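Local structure of 6-phosphogluconolactonase (1PBT) at residues F38-I43 against Y71-E76; R44-K49 against F148-L153; R139-A144 against D173-F178. The protein hydrolyses 6-phosphogluconolactone to 6-phosphogluconate, the second step of the oxidative pentose phosphate pathway. All blocks are in the same frame, centred on the assembly; numbering follows the deposited sequence.

Interaction 1. Residues F38-I43 against Y71-E76; sequences FVVEKI and YEKLAE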
loop_
_atom_site.group_PDB
_atom_site.type_symbol
_atom_site.label_atom_id
_atom_site.label_comp_id
_atom_site.label_asym_id
_atom_site.label_seq_id
_atom_site.Cartn_x
_atom_site.Cartn_y
_atom_site.Cartn_z
ATOM N N PHE A 38 -6.611 -16.596 3.916
ATOM C CA PHE A 38 -5.464 -17.042 3.121
ATOM C C PHE A 38 -4.425 -15.928 3.017
ATOM O O PHE A 38 -3.234 -16.133 3.260
ATOM C CB PHE A 38 -5.895 -17.435 1.710
ATOM C CG PHE A 38 -4.779 -18.014 0.870
ATOM C CD1 PHE A 38 -4.456 -19.364 0.953
ATOM C CD2 PHE A 38 -4.043 -17.206 0.011
ATOM C CE1 PHE A 38 -3.421 -19.899 0.194
ATOM C CE2 PHE A 38 -2.999 -17.729 -0.759
ATOM C CZ PHE A 38 -2.687 -19.077 -0.668
ATOM N N VAL A 39 -4.885 -14.747 2.635
ATOM C CA VAL A 39 -3.991 -13.602 2.493
ATOM C C VAL A 39 -3.283 -13.278 3.808
ATOM O O VAL A 39 -2.071 -13.061 3.847
ATOM C CB VAL A 39 -4.775 -12.381 2.038
ATOM C CG1 VAL A 39 -3.843 -11.170 1.948
ATOM C CG2 VAL A 39 -5.452 -12.683 0.723
ATOM N N VAL A 40 -4.054 -13.250 4.889
ATOM C CA VAL A 40 -3.507 -12.957 6.204
ATOM C C VAL A 40 -2.394 -13.939 6.543
ATOM O O VAL A 40 -1.324 -13.545 7.002
ATOM C CB VAL A 40 -4.607 -13.028 7.289
ATOM C CG1 VAL A 40 -3.985 -13.023 8.681
ATOM C CG2 VAL A 40 -5.547 -11.848 7.137
ATOM N N GLU A 41 -2.641 -15.222 6.310
ATOM C CA GLU A 41 -1.627 -16.226 6.603
ATOM C C GLU A 41 -0.366 -16.004 5.759
ATOM O O GLU A 41 0.753 -16.169 6.241
ATOM C CB GLU A 41 -2.206 -17.628 6.374
ATOM C CG GLU A 41 -1.219 -18.778 6.511
ATOM C CD GLU A 41 -0.442 -18.758 7.815
ATOM O OE1 GLU A 41 -0.940 -18.194 8.813
ATOM O OE2 GLU A 41 0.670 -19.333 7.847
ATOM N N LYS A 42 -0.541 -15.623 4.497
ATOM C CA LYS A 42 0.609 -15.376 3.641
ATOM C C LYS A 42 1.429 -14.172 4.121
ATOM O O LYS A 42 2.659 -14.229 4.196
ATOM C CB LYS A 42 0.134 -15.180 2.200
ATOM C CG LYS A 42 -0.207 -16.478 1.504
ATOM C CD LYS A 42 1.083 -17.239 1.169
ATOM C CE LYS A 42 0.797 -18.556 0.482
ATOM N NZ LYS A 42 0.068 -19.475 1.400
ATOM N N ILE A 43 0.744 -13.079 4.448
ATOM C CA ILE A 43 1.409 -11.883 4.936
ATOM C C ILE A 43 2.044 -12.208 6.288
ATOM O O ILE A 43 3.155 -11.789 6.574
ATOM C CB ILE A 43 0.403 -10.721 5.095
ATOM C CG1 ILE A 43 -0.137 -10.333 3.716
ATOM C CG2 ILE A 43 1.066 -9.527 5.785
ATOM C CD1 ILE A 43 -1.241 -9.308 3.760
ATOM N N TYR A 71 -6.106 -6.129 7.252
ATOM C CA TYR A 71 -5.379 -5.440 8.309
ATOM C C TYR A 71 -6.049 -5.725 9.649
ATOM O O TYR A 71 -5.381 -5.889 10.669
ATOM C CB TYR A 71 -5.360 -3.920 8.084
ATOM C CG TYR A 71 -4.795 -3.462 6.758
ATOM C CD1 TYR A 71 -3.826 -4.221 6.086
ATOM C CD2 TYR A 71 -5.182 -2.239 6.203
ATOM C CE1 TYR A 71 -3.258 -3.764 4.891
ATOM C CE2 TYR A 71 -4.615 -1.768 4.995
ATOM C CZ TYR A 71 -3.655 -2.543 4.356
ATOM O OH TYR A 71 -3.093 -2.091 3.184
ATOM N N GLU A 72 -7.374 -5.781 9.627
ATOM C CA GLU A 72 -8.172 -6.032 10.820
ATOM C C GLU A 72 -7.724 -7.322 11.502
ATOM O O GLU A 72 -7.579 -7.377 12.731
ATOM C CB GLU A 72 -9.643 -6.112 10.412
ATOM C CG GLU A 72 -10.627 -6.205 11.550
ATOM C CD GLU A 72 -12.017 -5.785 11.119
ATOM O OE1 GLU A 72 -12.396 -6.081 9.961
ATOM O OE2 GLU A 72 -12.727 -5.163 11.938
ATOM N N LYS A 73 -7.483 -8.352 10.698
ATOM C CA LYS A 73 -7.033 -9.642 11.210
ATOM C C LYS A 73 -5.558 -9.587 11.596
ATOM O O LYS A 73 -5.155 -10.152 12.610
ATOM C CB LYS A 73 -7.238 -10.729 10.154
ATOM C CG LYS A 73 -8.688 -10.974 9.768
ATOM C CD LYS A 73 -9.452 -11.662 10.882
ATOM C CE LYS A 73 -10.771 -12.221 10.373
ATOM N NZ LYS A 73 -11.434 -13.081 11.395
ATOM N N LEU A 74 -4.752 -8.909 10.780
ATOM C CA LEU A 74 -3.324 -8.797 11.078
ATOM C C LEU A 74 -3.082 -8.111 12.427
ATOM O O LEU A 74 -2.141 -8.456 13.147
ATOM C CB LEU A 74 -2.601 -8.025 9.967
ATOM C CG LEU A 74 -2.331 -8.817 8.682
ATOM C CD1 LEU A 74 -1.736 -7.895 7.616
ATOM C CD2 LEU A 74 -1.367 -9.956 8.981
ATOM N N ALA A 75 -3.937 -7.151 12.765
ATOM C CA ALA A 75 -3.806 -6.433 14.026
ATOM C C ALA A 75 -3.981 -7.355 15.232
ATOM O O ALA A 75 -3.514 -7.052 16.330
ATOM C CB ALA A 75 -4.812 -5.322 14.083
ATOM N N GLU A 76 -4.647 -8.482 15.019
ATOM C CA GLU A 76 -4.894 -9.423 16.099
ATOM C C GLU A 76 -3.732 -10.373 16.357
ATOM O O GLU A 76 -3.677 -11.004 17.410
ATOM C CB GLU A 76 -6.169 -10.225 15.794
ATOM C CG GLU A 76 -7.453 -9.429 15.978
ATOM C CD GLU A 76 -8.622 -9.972 15.170
ATOM O OE1 GLU A 76 -8.698 -11.205 14.964
ATOM O OE2 GLU A 76 -9.478 -9.159 14.751
#
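Val40 is the first residue of 38-43 to reach 71-76, and its two methyls take different partners. CG1, swung anti to the backbone N (chi1 168°), lies 4.0 Å from CD2 of Leu74; the two side chains slide past one another in opposite directions. CG2 presses against the root of Lys73, 3.6 Å from its CB, and here the side chains cross at about a right angle. Lys73 gives only its aliphatic base to the contact: its chain bends at chi2 (-71°), and the amine leads off from the helix that Val40 belongs to. The backbones are close at this point, with 6.4 Å between the CA atoms of Val40 and Leu74. Helix 67-74 is the connection of a beta-alpha-beta crossover between the parallel strands 57-61 and 84-92, and helix 35-53, which comes in just before strand 57-61, lies beside it. One turn further on, Ile43 lays its branches across Leu74, again roughly perpendicular. CG2 of Ile43 sits 3.7 Å from Leu74 CD1 and also meets Leu74 CD2, so it touches both arms of the fork. Ile43 CD1 adds a second touch on Leu74 CD1. An alanine in place of Leu74 would lose both arms and is likely to leave a gap facing Val40 CG1 and Ile43 CG2. Val70, a turn earlier on helix 67-74, also packs against Val40 and Ile43, and against Val39 as well. On another side of helix 67-74, Tyr71 and Glu72 touch Val109 of helix 102-111, and the Tyr71 hydroxyl is hydrogen-bonded to Ala62 O.

Interaction 2. Residues R44-K49 against F148-L153; sequences RTKMEK and FDLAIL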
loop_
_atom_site.group_PDB
_atom_site.type_symbol
_atom_site.label_atom_id
_atom_site.label_comp_id
_atom_site.label_asym_id
_atom_site.label_seq_id
_atom_site.Cartn_x
_atom_site.Cartn_y
_atom_site.Cartn_z
ATOM N N ARG A 44 1.338 -12.977 7.113
ATOM C CA ARG A 44 1.871 -13.339 8.425
ATOM C C ARG A 44 3.194 -14.092 8.305
ATOM O O ARG A 44 4.164 -13.770 8.985
ATOM C CB ARG A 44 0.875 -14.208 9.196
ATOM C CG ARG A 44 1.302 -14.496 10.626
ATOM C CD ARG A 44 0.577 -15.707 11.180
ATOM N NE ARG A 44 1.000 -16.934 10.508
ATOM C CZ ARG A 44 2.226 -17.448 10.585
ATOM N NH1 ARG A 44 3.166 -16.849 11.306
ATOM N NH2 ARG A 44 2.515 -18.569 9.938
ATOM N N THR A 45 3.225 -15.101 7.441
ATOM C CA THR A 45 4.434 -15.888 7.245
ATOM C C THR A 45 5.579 -15.028 6.741
ATOM O O THR A 45 6.715 -15.162 7.201
ATOM C CB THR A 45 4.211 -17.019 6.237
ATOM O OG1 THR A 45 3.260 -17.946 6.769
ATOM C CG2 THR A 45 5.521 -17.744 5.949
ATOM N N LYS A 46 5.281 -14.140 5.798
ATOM C CA LYS A 46 6.303 -13.271 5.229
ATOM C C LYS A 46 6.899 -12.314 6.259
ATOM O O LYS A 46 8.116 -12.143 6.322
ATOM C CB LYS A 46 5.727 -12.481 4.055
ATOM C CG LYS A 46 6.753 -11.642 3.336
ATOM C CD LYS A 46 7.913 -12.487 2.854
ATOM C CE LYS A 46 9.013 -11.610 2.278
ATOM N NZ LYS A 46 10.248 -12.391 1.983
HETATM N N MSE A 47 6.046 -11.693 7.070
HETATM C CA MSE A 47 6.528 -10.773 8.091
HETATM C C MSE A 47 7.352 -11.547 9.128
HETATM O O MSE A 47 8.386 -11.070 9.594
HETATM C CB MSE A 47 5.341 -10.047 8.745
HETATM C CG MSE A 47 4.650 -9.052 7.799
HETATM SE SE MSE A 47 3.105 -8.103 8.530
HETATM C CE MSE A 47 4.046 -6.857 9.656
ATOM N N GLU A 48 6.902 -12.748 9.473
ATOM C CA GLU A 48 7.630 -13.566 10.441
ATOM C C GLU A 48 9.024 -13.845 9.899
ATOM O O GLU A 48 10.007 -13.715 10.615
ATOM C CB GLU A 48 6.886 -14.876 10.696
ATOM C CG GLU A 48 5.746 -14.734 11.687
ATOM C CD GLU A 48 6.225 -14.750 13.127
ATOM O OE1 GLU A 48 6.322 -15.858 13.706
ATOM O OE2 GLU A 48 6.514 -13.661 13.676
ATOM N N LYS A 49 9.102 -14.208 8.622
ATOM C CA LYS A 49 10.380 -14.485 7.986
ATOM C C LYS A 49 11.252 -13.232 7.999
ATOM O O LYS A 49 12.446 -13.293 8.308
ATOM C CB LYS A 49 10.169 -14.945 6.533
ATOM C CG LYS A 49 9.564 -16.340 6.392
ATOM C CD LYS A 49 9.216 -16.701 4.934
ATOM C CE LYS A 49 8.054 -15.859 4.391
ATOM N NZ LYS A 49 7.526 -16.326 3.069
ATOM N N PHE A 148 11.708 -0.303 1.310
ATOM C CA PHE A 148 10.587 -0.911 2.026
ATOM C C PHE A 148 10.725 -2.426 1.908
ATOM O O PHE A 148 11.226 -2.944 0.911
ATOM C CB PHE A 148 9.239 -0.501 1.412
ATOM C CG PHE A 148 8.939 0.970 1.494
ATOM C CD1 PHE A 148 8.851 1.614 2.729
ATOM C CD2 PHE A 148 8.691 1.702 0.336
ATOM C CE1 PHE A 148 8.517 2.967 2.810
ATOM C CE2 PHE A 148 8.355 3.050 0.405
ATOM C CZ PHE A 148 8.266 3.684 1.646
ATOM N N ASP A 149 10.269 -3.150 2.917
ATOM C CA ASP A 149 10.363 -4.601 2.876
ATOM C C ASP A 149 9.164 -5.213 2.180
ATOM O O ASP A 149 9.284 -6.151 1.379
ATOM C CB ASP A 149 10.450 -5.134 4.297
ATOM C CG ASP A 149 11.759 -4.784 4.946
ATOM O OD1 ASP A 149 12.777 -5.328 4.476
ATOM O OD2 ASP A 149 11.769 -3.962 5.888
ATOM N N LEU A 150 8.005 -4.631 2.462
ATOM C CA LEU A 150 6.754 -5.138 1.951
ATOM C C LEU A 150 5.763 -4.029 1.661
ATOM O O LEU A 150 5.646 -3.071 2.429
ATOM C CB LEU A 150 6.172 -6.083 3.009
ATOM C CG LEU A 150 4.845 -6.824 2.833
ATOM C CD1 LEU A 150 5.009 -7.923 1.801
ATOM C CD2 LEU A 150 4.416 -7.448 4.176
ATOM N N ALA A 151 5.068 -4.149 0.536
ATOM C CA ALA A 151 4.040 -3.197 0.160
ATOM C C ALA A 151 2.758 -4.005 -0.025
ATOM O O ALA A 151 2.739 -4.957 -0.800
ATOM C CB ALA A 151 4.412 -2.495 -1.134
ATOM N N ILE A 152 1.712 -3.648 0.715
ATOM C CA ILE A 152 0.418 -4.322 0.612
ATOM C C ILE A 152 -0.459 -3.322 -0.111
ATOM O O ILE A 152 -0.893 -2.319 0.463
ATOM C CB ILE A 152 -0.148 -4.642 1.990
ATOM C CG1 ILE A 152 0.905 -5.428 2.779
ATOM C CG2 ILE A 152 -1.451 -5.451 1.843
ATOM C CD1 ILE A 152 0.496 -5.773 4.189
ATOM N N LEU A 153 -0.699 -3.598 -1.386
ATOM C CA LEU A 153 -1.464 -2.689 -2.215
ATOM C C LEU A 153 -2.769 -3.224 -2.771
ATOM O O LEU A 153 -3.008 -4.428 -2.822
ATOM C CB LEU A 153 -0.584 -2.229 -3.380
ATOM C CG LEU A 153 0.804 -1.689 -3.024
ATOM C CD1 LEU A 153 1.582 -1.376 -4.307
ATOM C CD2 LEU A 153 0.658 -0.435 -2.159
#
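Leu150 stands up from its strand toward the helix and presents its fork to two consecutive residues, Lys46 and Met47. CG of Leu150 is anti to the backbone N (chi1 -180°), which carries the branch out to the helix surface, where each methyl has its own neighbour. CD2 meets CG of Met47, a selenomethionine in this crystal, at 4.0 Å, and the two side chains cross at about a right angle. The touch is therefore made early in the Met47 chain, by a methylene and not by the selenium. Beyond CG that chain runs on and bends at chi3 (75°), and Met47 also packs on Ile57 of strand 57-61 and Ile84 of strand 84-92, bridging several strands from one helix position. CD1 of Leu150 has a looser neighbour, CG of Lys46, at 4.4 Å. Only the methylene part of that lysine is used here, and the same side chain also rests on Tyr202. Every atom that touches is apolar carbon, so the contact has shape but no directional bond. Ile152, two residues along the strand, points the same way and packs on Leu61 and Leu206 of the flanking strands. Where the strand begins, Asp149 forms a salt bridge with Lys54 and accepts a hydrogen bond from Phe58 N. The arrangement is that of a helix laid over the parallel strands of an alpha/beta sheet: helix 35-53 links strands 25-31 and 57-61 and crosses the face of strand 150-153, which lies between strands 57-61 and 202-208.

Interaction 3. Residues R139-A144 against D173-F178; sequences REIRSA and DNLVTF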
loop_
_atom_site.group_PDB
_atom_site.type_symbol
_atom_site.label_atom_id
_atom_site.label_comp_id
_atom_site.label_asym_id
_atom_site.label_seq_id
_atom_site.Cartn_x
_atom_site.Cartn_y
_atom_site.Cartn_z
ATOM N N ARG A 139 10.383 13.475 3.533
ATOM C CA ARG A 139 11.476 13.560 4.495
ATOM C C ARG A 139 11.361 12.458 5.560
ATOM O O ARG A 139 12.378 11.880 5.982
ATOM C CB ARG A 139 11.504 14.940 5.170
ATOM C CG ARG A 139 11.934 16.085 4.252
ATOM C CD ARG A 139 12.224 17.361 5.044
ATOM N NE ARG A 139 11.041 17.873 5.732
ATOM C CZ ARG A 139 10.151 18.711 5.203
ATOM N NH1 ARG A 139 10.296 19.152 3.960
ATOM N NH2 ARG A 139 9.112 19.113 5.933
ATOM N N GLU A 140 10.128 12.175 5.997
ATOM C CA GLU A 140 9.886 11.140 7.008
ATOM C C GLU A 140 10.276 9.762 6.509
ATOM O O GLU A 140 10.931 8.985 7.222
ATOM C CB GLU A 140 8.413 11.104 7.416
ATOM C CG GLU A 140 8.080 12.023 8.547
ATOM C CD GLU A 140 6.693 11.775 9.125
ATOM O OE1 GLU A 140 6.345 10.613 9.407
ATOM O OE2 GLU A 140 5.960 12.752 9.317
ATOM N N ILE A 141 9.850 9.456 5.289
ATOM C CA ILE A 141 10.158 8.179 4.662
ATOM C C ILE A 141 11.667 8.003 4.520
ATOM O O ILE A 141 12.222 6.998 4.959
ATOM C CB ILE A 141 9.516 8.080 3.261
ATOM C CG1 ILE A 141 8.005 7.904 3.391
ATOM C CG2 ILE A 141 10.128 6.919 2.482
ATOM C CD1 ILE A 141 7.293 7.965 2.054
ATOM N N ARG A 142 12.331 8.978 3.902
ATOM C CA ARG A 142 13.772 8.882 3.724
ATOM C C ARG A 142 14.476 8.692 5.073
ATOM O O ARG A 142 15.440 7.936 5.187
ATOM C CB ARG A 142 14.325 10.146 3.046
ATOM C CG ARG A 142 13.874 10.389 1.616
ATOM C CD ARG A 142 14.560 11.639 1.059
ATOM N NE ARG A 142 14.240 11.916 -0.344
ATOM C CZ ARG A 142 14.782 11.292 -1.390
ATOM N NH1 ARG A 142 15.686 10.336 -1.208
ATOM N NH2 ARG A 142 14.416 11.627 -2.626
ATOM N N SER A 143 14.011 9.394 6.100
ATOM C CA SER A 143 14.669 9.271 7.389
ATOM C C SER A 143 14.491 7.896 7.997
ATOM O O SER A 143 15.384 7.391 8.673
ATOM C CB SER A 143 14.148 10.340 8.360
ATOM O OG SER A 143 14.763 10.200 9.631
ATOM N N ALA A 144 13.340 7.277 7.755
ATOM C CA ALA A 144 13.073 5.964 8.338
ATOM C C ALA A 144 13.760 4.786 7.640
ATOM O O ALA A 144 14.235 3.851 8.302
ATOM C CB ALA A 144 11.560 5.726 8.408
ATOM N N ASP A 173 9.776 12.300 -10.423
ATOM C CA ASP A 173 11.115 12.104 -9.908
ATOM C C ASP A 173 11.220 12.552 -8.448
ATOM O O ASP A 173 11.947 13.487 -8.114
ATOM C CB ASP A 173 12.097 12.877 -10.787
ATOM C CG ASP A 173 13.535 12.594 -10.443
ATOM O OD1 ASP A 173 13.844 11.419 -10.142
ATOM O OD2 ASP A 173 14.353 13.539 -10.490
ATOM N N ASN A 174 10.466 11.878 -7.592
ATOM C CA ASN A 174 10.438 12.128 -6.154
ATOM C C ASN A 174 9.902 10.829 -5.587
ATOM O O ASN A 174 9.452 9.960 -6.334
ATOM C CB ASN A 174 9.440 13.225 -5.776
ATOM C CG ASN A 174 9.701 14.526 -6.476
ATOM O OD1 ASN A 174 10.723 15.181 -6.251
ATOM N ND2 ASN A 174 8.771 14.917 -7.344
ATOM N N LEU A 175 9.944 10.702 -4.268
ATOM C CA LEU A 175 9.414 9.508 -3.635
ATOM C C LEU A 175 7.928 9.730 -3.392
ATOM O O LEU A 175 7.146 8.788 -3.378
ATOM C CB LEU A 175 10.143 9.231 -2.316
ATOM C CG LEU A 175 11.626 8.860 -2.462
ATOM C CD1 LEU A 175 12.249 8.629 -1.096
ATOM C CD2 LEU A 175 11.757 7.606 -3.310
ATOM N N VAL A 176 7.551 10.994 -3.219
ATOM C CA VAL A 176 6.167 11.367 -2.952
ATOM C C VAL A 176 5.730 12.539 -3.836
ATOM O O VAL A 176 6.487 13.502 -4.021
ATOM C CB VAL A 176 5.991 11.819 -1.478
ATOM C CG1 VAL A 176 4.510 11.929 -1.139
ATOM C CG2 VAL A 176 6.698 10.857 -0.532
ATOM N N THR A 177 4.520 12.464 -4.385
ATOM C CA THR A 177 4.004 13.567 -5.192
ATOM C C THR A 177 2.531 13.819 -4.905
ATOM O O THR A 177 1.912 13.120 -4.101
ATOM C CB THR A 177 4.198 13.327 -6.719
ATOM O OG1 THR A 177 3.912 14.542 -7.424
ATOM C CG2 THR A 177 3.259 12.235 -7.233
ATOM N N PHE A 178 1.956 14.828 -5.543
ATOM C CA PHE A 178 0.549 15.092 -5.320
ATOM C C PHE A 178 -0.149 15.323 -6.644
ATOM O O PHE A 178 0.493 15.628 -7.649
ATOM C CB PHE A 178 0.356 16.268 -4.354
ATOM C CG PHE A 178 0.874 17.583 -4.860
ATOM C CD1 PHE A 178 0.047 18.437 -5.580
ATOM C CD2 PHE A 178 2.179 17.979 -4.592
ATOM C CE1 PHE A 178 0.514 19.676 -6.026
ATOM C CE2 PHE A 178 2.661 19.220 -5.036
ATOM C CZ PHE A 178 1.820 20.065 -5.753
#
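Arg142 and Leu175 make the larger share of this contact, and the arginine is worth following outward. Its CB holds CG beside the backbone N, anti to the carbonyl carbon (chi1 -66°), and CG meets Leu175 straight away, 3.6 Å from the methyl CD1. From there to NE the chain is extended, so it runs out past the leucine instead of curling back on its own helix. NE comes within 3.9 Å of the same CD1. At chi4 (-79°) the flat group is twisted broadside to the leucine: CD1 sits over the middle of one guanidinium face, 3.7 Å above its plane. NH1 lies 3.8 Å from CD1, and NH2 leans over the branch point, 3.9 Å from Leu175 CG. The polar work is done by Glu138, one turn back on the arginine's own helix, whose OE2 makes a salt bridge to Arg142 NH2. The other oxygen of that carboxylate takes a hydrogen bond from Val176 N, so Glu138 ties the arginine to the start of the strand and probably helps fix the guanidinium in its broadside pose. Arg195 NH2 also comes close to Arg142 NH2, and the negative charge of Glu138 probably offsets part of the positive charge gathered there. On the inner side, Ile141 reaches Val176, with its CD1 3.9 Å from CG2 of Val176. Helix 130-144 thus lies against the antiparallel pair formed by strands 176-178 and 189-192: Ile141 also touches Leu192, Phe178 packs on Ile130 and Cys134 nearer the beginning of the helix, and Leu175 is backed by Arg195 and Ala196 of helix 194-197.

From the N terminus, helix 35-53 opens interactions 1 and 2 with successive segments. Interaction 1 closes first, at 71-76, around a loop that holds strand 57-61. Interaction 2 stays open until 148-153, so the two cross, and Ile43 CD1 and Ile152 CD1 meet between them at 4.0 Å. Interaction 3 opens at 139-144, before interaction 2 has closed, and ends at 173-178; it crosses interaction 2 and follows interaction 1 in series. Phe148 CZ packs 3.8 Å from Ile141 CG2, joining interactions 2 and 3. Interactions 1 and 3 lie on opposite sides of the chain's centre, with strand 150-153 between their helices.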